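Local coordinates for protein putative uronate isomerase (Thermotoga maritima, PDB 4NAR) that is of uncertain function but is probably an isomerase, perhaps with lactate racemase activity, at residues Y279-T284 with R313-P318; I306-I311 with L377-P382. One frame throughout, in Å; residues are numbered along the deposited sequence.

Contact 1. Residues Y279-T284 with R313-P318. With SO4 (sulfate ion), chain B.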
loop_
_atom_site.group_PDB
_atom_site.type_symbol
_atom_site.label_atom_id
_atom_site.label_comp_id
_atom_site.label_asym_id
_atom_site.label_seq_id
_atom_site.Cartn_x
_atom_site.Cartn_y
_atom_site.Cartn_z
ATOM N N TYR A 279 -4.926 -10.057 3.500
ATOM C CA TYR A 279 -5.167 -8.945 4.408
ATOM C C TYR A 279 -5.330 -9.469 5.837
ATOM O O TYR A 279 -6.323 -10.089 6.192
ATOM C CB TYR A 279 -6.350 -8.098 3.952
ATOM C CG TYR A 279 -6.128 -7.445 2.599
ATOM C CD1 TYR A 279 -4.865 -6.998 2.211
ATOM C CD2 TYR A 279 -7.183 -7.278 1.701
ATOM C CE1 TYR A 279 -4.660 -6.399 0.969
ATOM C CE2 TYR A 279 -6.994 -6.677 0.459
ATOM C CZ TYR A 279 -5.727 -6.243 0.096
ATOM O OH TYR A 279 -5.528 -5.648 -1.133
ATOM N N ASP A 280 -4.320 -9.184 6.645
ATOM C CA ASP A 280 -4.057 -9.874 7.901
ATOM C C ASP A 280 -4.807 -9.255 9.086
ATOM O O ASP A 280 -4.963 -9.864 10.154
ATOM C CB ASP A 280 -2.547 -9.759 8.164
ATOM C CG ASP A 280 -1.915 -11.080 8.434
ATOM O OD1 ASP A 280 -2.649 -12.078 8.345
ATOM O OD2 ASP A 280 -0.698 -11.138 8.732
ATOM N N GLU A 281 -5.234 -8.017 8.892
ATOM C CA GLU A 281 -5.657 -7.188 10.001
ATOM C C GLU A 281 -6.411 -6.029 9.396
ATOM O O GLU A 281 -6.383 -5.838 8.167
ATOM C CB GLU A 281 -4.429 -6.670 10.746
ATOM C CG GLU A 281 -3.554 -5.791 9.872
ATOM C CD GLU A 281 -2.077 -5.815 10.256
ATOM O OE1 GLU A 281 -1.692 -6.598 11.156
ATOM O OE2 GLU A 281 -1.292 -5.051 9.638
ATOM N N VAL A 282 -7.083 -5.258 10.248
ATOM C CA VAL A 282 -7.936 -4.163 9.776
ATOM C C VAL A 282 -7.150 -3.126 8.954
ATOM O O VAL A 282 -7.661 -2.585 7.958
ATOM C CB VAL A 282 -8.685 -3.496 10.940
ATOM C CG1 VAL A 282 -9.589 -2.393 10.428
ATOM C CG2 VAL A 282 -9.507 -4.554 11.702
ATOM N N TRP A 283 -5.901 -2.889 9.358
ATOM C CA TRP A 283 -5.007 -1.975 8.649
ATOM C C TRP A 283 -5.039 -2.203 7.142
ATOM O O TRP A 283 -5.112 -1.247 6.382
ATOM C CB TRP A 283 -3.568 -2.128 9.145
ATOM C CG TRP A 283 -2.667 -0.954 8.815
ATOM C CD1 TRP A 283 -1.695 -0.895 7.844
ATOM C CD2 TRP A 283 -2.639 0.314 9.484
ATOM N NE1 TRP A 283 -1.069 0.335 7.875
ATOM C CE2 TRP A 283 -1.629 1.094 8.871
ATOM C CE3 TRP A 283 -3.362 0.861 10.556
ATOM C CZ2 TRP A 283 -1.333 2.407 9.292
ATOM C CZ3 TRP A 283 -3.066 2.153 10.976
ATOM C CH2 TRP A 283 -2.067 2.918 10.336
ATOM N N THR A 284 -4.990 -3.458 6.701
ATOM C CA THR A 284 -5.115 -3.715 5.271
ATOM C C THR A 284 -6.547 -4.028 4.821
ATOM O O THR A 284 -6.936 -3.667 3.697
ATOM C CB THR A 284 -4.179 -4.818 4.793
ATOM O OG1 THR A 284 -4.319 -5.968 5.645
ATOM C CG2 THR A 284 -2.743 -4.322 4.803
ATOM N N ARG A 313 -7.180 -8.750 14.727
ATOM C CA ARG A 313 -6.443 -7.581 15.221
ATOM C C ARG A 313 -6.561 -6.374 14.272
ATOM O O ARG A 313 -6.985 -6.510 13.120
ATOM C CB ARG A 313 -4.970 -7.932 15.432
ATOM C CG ARG A 313 -4.177 -7.862 14.132
ATOM C CD ARG A 313 -2.907 -8.676 14.232
ATOM N NE ARG A 313 -2.074 -8.561 13.034
ATOM C CZ ARG A 313 -1.642 -9.597 12.310
ATOM N NH1 ARG A 313 -1.986 -10.838 12.653
ATOM N NH2 ARG A 313 -0.872 -9.391 11.239
ATOM N N PHE A 314 -6.195 -5.194 14.760
ATOM C CA PHE A 314 -6.262 -3.993 13.941
ATOM C C PHE A 314 -4.923 -3.713 13.264
ATOM O O PHE A 314 -4.880 -3.302 12.093
ATOM C CB PHE A 314 -6.702 -2.791 14.777
ATOM C CG PHE A 314 -8.086 -2.926 15.324
ATOM C CD1 PHE A 314 -9.186 -2.482 14.584
ATOM C CD2 PHE A 314 -8.300 -3.535 16.562
ATOM C CE1 PHE A 314 -10.485 -2.635 15.080
ATOM C CE2 PHE A 314 -9.589 -3.682 17.076
ATOM C CZ PHE A 314 -10.684 -3.234 16.332
ATOM N N HIS A 315 -3.842 -3.915 14.012
ATOM C CA HIS A 315 -2.489 -3.757 13.476
ATOM C C HIS A 315 -1.628 -4.800 14.175
ATOM O O HIS A 315 -1.963 -5.205 15.291
ATOM C CB HIS A 315 -1.960 -2.342 13.754
ATOM C CG HIS A 315 -0.811 -1.939 12.879
ATOM N ND1 HIS A 315 0.488 -2.361 13.099
ATOM C CD2 HIS A 315 -0.763 -1.141 11.781
ATOM C CE1 HIS A 315 1.280 -1.843 12.174
ATOM N NE2 HIS A 315 0.546 -1.096 11.363
ATOM N N SER A 316 -0.542 -5.249 13.541
ATOM C CA SER A 316 0.299 -6.278 14.167
ATOM C C SER A 316 1.296 -5.677 15.165
ATOM O O SER A 316 1.735 -6.349 16.110
ATOM C CB SER A 316 1.013 -7.140 13.118
ATOM O OG SER A 316 1.740 -6.341 12.191
ATOM N N ASN A 317 1.653 -4.414 14.945
ATOM C CA ASN A 317 2.471 -3.668 15.890
ATOM C C ASN A 317 1.643 -3.291 17.136
ATOM O O ASN A 317 0.705 -2.494 17.039
ATOM C CB ASN A 317 3.020 -2.420 15.204
ATOM C CG ASN A 317 3.933 -1.615 16.105
ATOM O OD1 ASN A 317 3.467 -0.757 16.857
ATOM N ND2 ASN A 317 5.240 -1.885 16.035
ATOM N N PRO A 318 1.985 -3.866 18.311
ATOM C CA PRO A 318 1.157 -3.764 19.530
ATOM C C PRO A 318 0.846 -2.325 19.893
ATOM O O PRO A 318 -0.274 -1.992 20.298
ATOM C CB PRO A 318 2.049 -4.364 20.627
ATOM C CG PRO A 318 2.998 -5.278 19.896
ATOM C CD PRO A 318 3.252 -4.581 18.562
HETATM S S SO4 B . 1.831 1.880 5.886
HETATM O O1 SO4 B . 2.105 3.043 5.025
HETATM O O2 SO4 B . 2.870 0.861 5.665
HETATM O O3 SO4 B . 1.813 2.312 7.291
HETATM O O4 SO4 B . 0.508 1.315 5.540
HETATM O O HOH W 1 0.991 -6.896 8.838
#

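Contact 2. Residues I306-I311 with L377-P382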
loop_
_atom_site.group_PDB
_atom_site.type_symbol
_atom_site.label_atom_id
_atom_site.label_comp_id
_atom_site.label_asym_id
_atom_site.label_seq_id
_atom_site.Cartn_x
_atom_site.Cartn_y
_atom_site.Cartn_z
ATOM N N ILE A 306 -17.055 -5.551 5.919
ATOM C CA ILE A 306 -15.748 -6.120 5.668
ATOM C C ILE A 306 -15.759 -7.563 6.170
ATOM O O ILE A 306 -15.623 -7.841 7.375
ATOM C CB ILE A 306 -14.666 -5.275 6.362
ATOM C CG1 ILE A 306 -14.613 -3.898 5.698
ATOM C CG2 ILE A 306 -13.293 -5.969 6.312
ATOM C CD1 ILE A 306 -14.226 -2.795 6.652
ATOM N N TYR A 307 -15.950 -8.489 5.239
ATOM C CA TYR A 307 -16.113 -9.880 5.615
ATOM C C TYR A 307 -14.752 -10.560 5.569
ATOM O O TYR A 307 -14.162 -10.724 4.493
ATOM C CB TYR A 307 -17.144 -10.544 4.695
ATOM C CG TYR A 307 -17.295 -12.042 4.848
ATOM C CD1 TYR A 307 -17.542 -12.636 6.091
ATOM C CD2 TYR A 307 -17.228 -12.864 3.734
ATOM C CE1 TYR A 307 -17.696 -14.037 6.209
ATOM C CE2 TYR A 307 -17.381 -14.243 3.834
ATOM C CZ TYR A 307 -17.612 -14.829 5.063
ATOM O OH TYR A 307 -17.759 -16.201 5.109
ATOM N N ALA A 308 -14.254 -10.918 6.756
ATOM C CA ALA A 308 -12.912 -11.451 6.938
ATOM C C ALA A 308 -12.850 -12.242 8.244
ATOM O O ALA A 308 -12.287 -11.764 9.245
ATOM C CB ALA A 308 -11.906 -10.314 6.954
ATOM N N PRO A 309 -13.421 -13.462 8.236
ATOM C CA PRO A 309 -13.560 -14.295 9.442
ATOM C C PRO A 309 -12.248 -14.588 10.159
ATOM O O PRO A 309 -12.266 -14.936 11.345
ATOM C CB PRO A 309 -14.148 -15.614 8.905
ATOM C CG PRO A 309 -13.837 -15.614 7.415
ATOM C CD PRO A 309 -13.914 -14.151 7.027
ATOM N N HIS A 310 -11.131 -14.477 9.450
ATOM C CA HIS A 310 -9.832 -14.857 9.996
ATOM C C HIS A 310 -9.173 -13.728 10.802
ATOM O O HIS A 310 -8.269 -13.969 11.598
ATOM C CB HIS A 310 -8.906 -15.292 8.852
ATOM C CG HIS A 310 -8.853 -14.314 7.716
ATOM N ND1 HIS A 310 -9.910 -14.131 6.832
ATOM C CD2 HIS A 310 -7.887 -13.449 7.310
ATOM C CE1 HIS A 310 -9.586 -13.220 5.940
ATOM N NE2 HIS A 310 -8.360 -12.780 6.207
ATOM N N ILE A 311 -9.613 -12.496 10.583
ATOM C CA ILE A 311 -8.950 -11.349 11.191
ATOM C C ILE A 311 -9.315 -11.208 12.672
ATOM O O ILE A 311 -10.493 -11.343 13.051
ATOM C CB ILE A 311 -9.273 -10.046 10.429
ATOM C CG1 ILE A 311 -8.617 -10.077 9.044
ATOM C CG2 ILE A 311 -8.811 -8.801 11.213
ATOM C CD1 ILE A 311 -8.853 -8.812 8.235
ATOM N N LEU A 377 -17.568 -4.721 10.721
ATOM C CA LEU A 377 -16.551 -5.753 10.755
ATOM C C LEU A 377 -17.215 -7.122 10.924
ATOM O O LEU A 377 -17.831 -7.407 11.967
ATOM C CB LEU A 377 -15.569 -5.511 11.902
ATOM C CG LEU A 377 -14.598 -4.329 11.788
ATOM C CD1 LEU A 377 -13.404 -4.462 12.777
ATOM C CD2 LEU A 377 -14.106 -4.171 10.353
ATOM N N ALA A 378 -17.109 -7.960 9.893
ATOM C CA ALA A 378 -17.541 -9.356 9.991
ATOM C C ALA A 378 -16.300 -10.250 10.071
ATOM O O ALA A 378 -15.912 -10.898 9.094
ATOM C CB ALA A 378 -18.425 -9.743 8.807
ATOM N N THR A 379 -15.675 -10.251 11.246
ATOM C CA THR A 379 -14.378 -10.875 11.457
ATOM C C THR A 379 -14.413 -11.641 12.781
ATOM O O THR A 379 -15.477 -11.771 13.392
ATOM C CB THR A 379 -13.250 -9.802 11.506
ATOM O OG1 THR A 379 -13.145 -9.250 12.824
ATOM C CG2 THR A 379 -13.511 -8.660 10.525
ATOM N N SER A 380 -13.270 -12.155 13.235
ATOM C CA SER A 380 -13.260 -12.828 14.534
ATOM C C SER A 380 -12.908 -11.868 15.673
ATOM O O SER A 380 -12.625 -12.292 16.800
ATOM C CB SER A 380 -12.385 -14.093 14.544
ATOM O OG SER A 380 -11.095 -13.819 14.054
ATOM N N ILE A 381 -12.946 -10.573 15.367
ATOM C CA ILE A 381 -12.945 -9.542 16.401
ATOM C C ILE A 381 -14.347 -9.514 17.031
ATOM O O ILE A 381 -15.358 -9.412 16.307
ATOM C CB ILE A 381 -12.566 -8.170 15.803
ATOM C CG1 ILE A 381 -11.147 -8.245 15.222
ATOM C CG2 ILE A 381 -12.702 -7.050 16.851
ATOM C CD1 ILE A 381 -10.755 -7.084 14.364
ATOM N N PRO A 382 -14.428 -9.644 18.372
ATOM C CA PRO A 382 -15.762 -9.739 18.989
ATOM C C PRO A 382 -16.592 -8.473 18.808
ATOM O O PRO A 382 -16.042 -7.361 18.658
ATOM C CB PRO A 382 -15.456 -9.968 20.476
ATOM C CG PRO A 382 -14.129 -10.646 20.471
ATOM C CD PRO A 382 -13.359 -9.995 19.323
#

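Contact 1. Residues Y279-T284 with R313-P318
R313 and E281 meet at the heart of a salt-bridge network, completed by D280, that ties a loop to the start of the short helix 282-285. The guanidinium grips the glutamate side-on and gives NE and NH2 to one oxygen. R313 NE lies 2.7 Å from E281 OE1, close to the C-O axis of that oxygen, whereas R313 NH2, 2.9 Å from the same E281 OE1, comes from above the carboxylate plane. The two flat groups stand 78° apart, so the pair is far from coplanar. R313 NH2 also reaches D280 OD2 at 3.1 Å, an oxygen that R74 holds by a second salt bridge. An alanine at R313 would probably leave the buried E281 carboxylate without its cationic mate and D280 more dependent on R74.

Next to this network along both segments, the backbones join: V282 N donates to R313 O and W283 N to F314 O, so loop carbonyls take up N-H groups from the first turn of the helix. V282 CG2 packs 3.6 Å from F314 CD1, the two side chains pointing the same way.

Farther along, H315 turns an edge to the W283 indole in a T-shaped pair, with H315 CD2 3.3 Å from W283 CD2 and offset toward the rim. W283 CG is anti to the backbone N (chi1 -161°), which starts the indole on its way to H315. The imidazole is fixed at both nitrogens: N317 N donates to ND1 in the ring plane, and NE2 bonds to T72 OG1. Beyond the pair, W283 NE1 donates to sulfate O4 at 3.0 Å, on an ion that T72, H180 and N348 also hold.

Contact 2. Residues I306-I311 with L377-P382
Parallel β pairing joins I306-Y307 to L377-A378 at the C-terminal ends of two neighbouring strands, 302-308 and 373-379, in the interior of a five-stranded sheet. The short strand segments run 4.7 Å apart, axis to axis, with their directions only 7° from parallel. A378 sits between two residues of the other strand, as parallel pairing demands: A378 N donates to I306 O at 2.9 Å, and A308 N returns a bond to A378 O, also at 2.9 Å and nearly straight.

On one face of the sheet I306 and L377 lie side by side, I306 CD1 4.0 Å from L377 CD2, and helix 282-285 packs against both through A285 and V282. On the other face the Y307 ring carbon CD1 comes up to the A378 methyl.

Past the strands, the segment 306-311 folds back in a type I turn from A308 to I311, closed by I311 N donating to A308 O. The turn presents I311 O to S380, which binds it twice. S380 N approaches nearly along the carbonyl axis, 2.9 Å from I311 O, while S380 OG, 2.7 Å from I311 O, arrives from above the carbonyl plane. With chi1 of 52°, OG stands between the backbone N and carbonyl carbon of S380, in position for this second bond. T379 makes a local bond within 377-382: its OG1 accepts from I381 N at 2.9 Å, an ST turn. I381 CD1 then reaches I311 CG2 at 4.1 Å.

Helices 318-327, 332-341 and 347-357 and the short strands 360-362 and 369-371 lie in sequence between these neighbouring parallel strands, consistent with a β-α-β type of crossover, the hallmark of parallel α/β folds.

The two contacts interleave along the chain and lie about 11 Å apart, centre to centre. The loop that leaves strand 302-308 serves both, since it passes through I311 of contact 2 and continues through K312 to R313 of contact 1. I311 bridges them: its CG2 lies 3.7 Å from E281 CA, and its CD1 lies 3.5 Å from Y279 O. Y279 O also accepts a weak hydrogen bond from H310 NE2. F314 in turn packs on L377. The bound sulfate, probably from the crystallisation liquor, is held on the contact 1 side through W283, which is consistent with a site able to accept an anion.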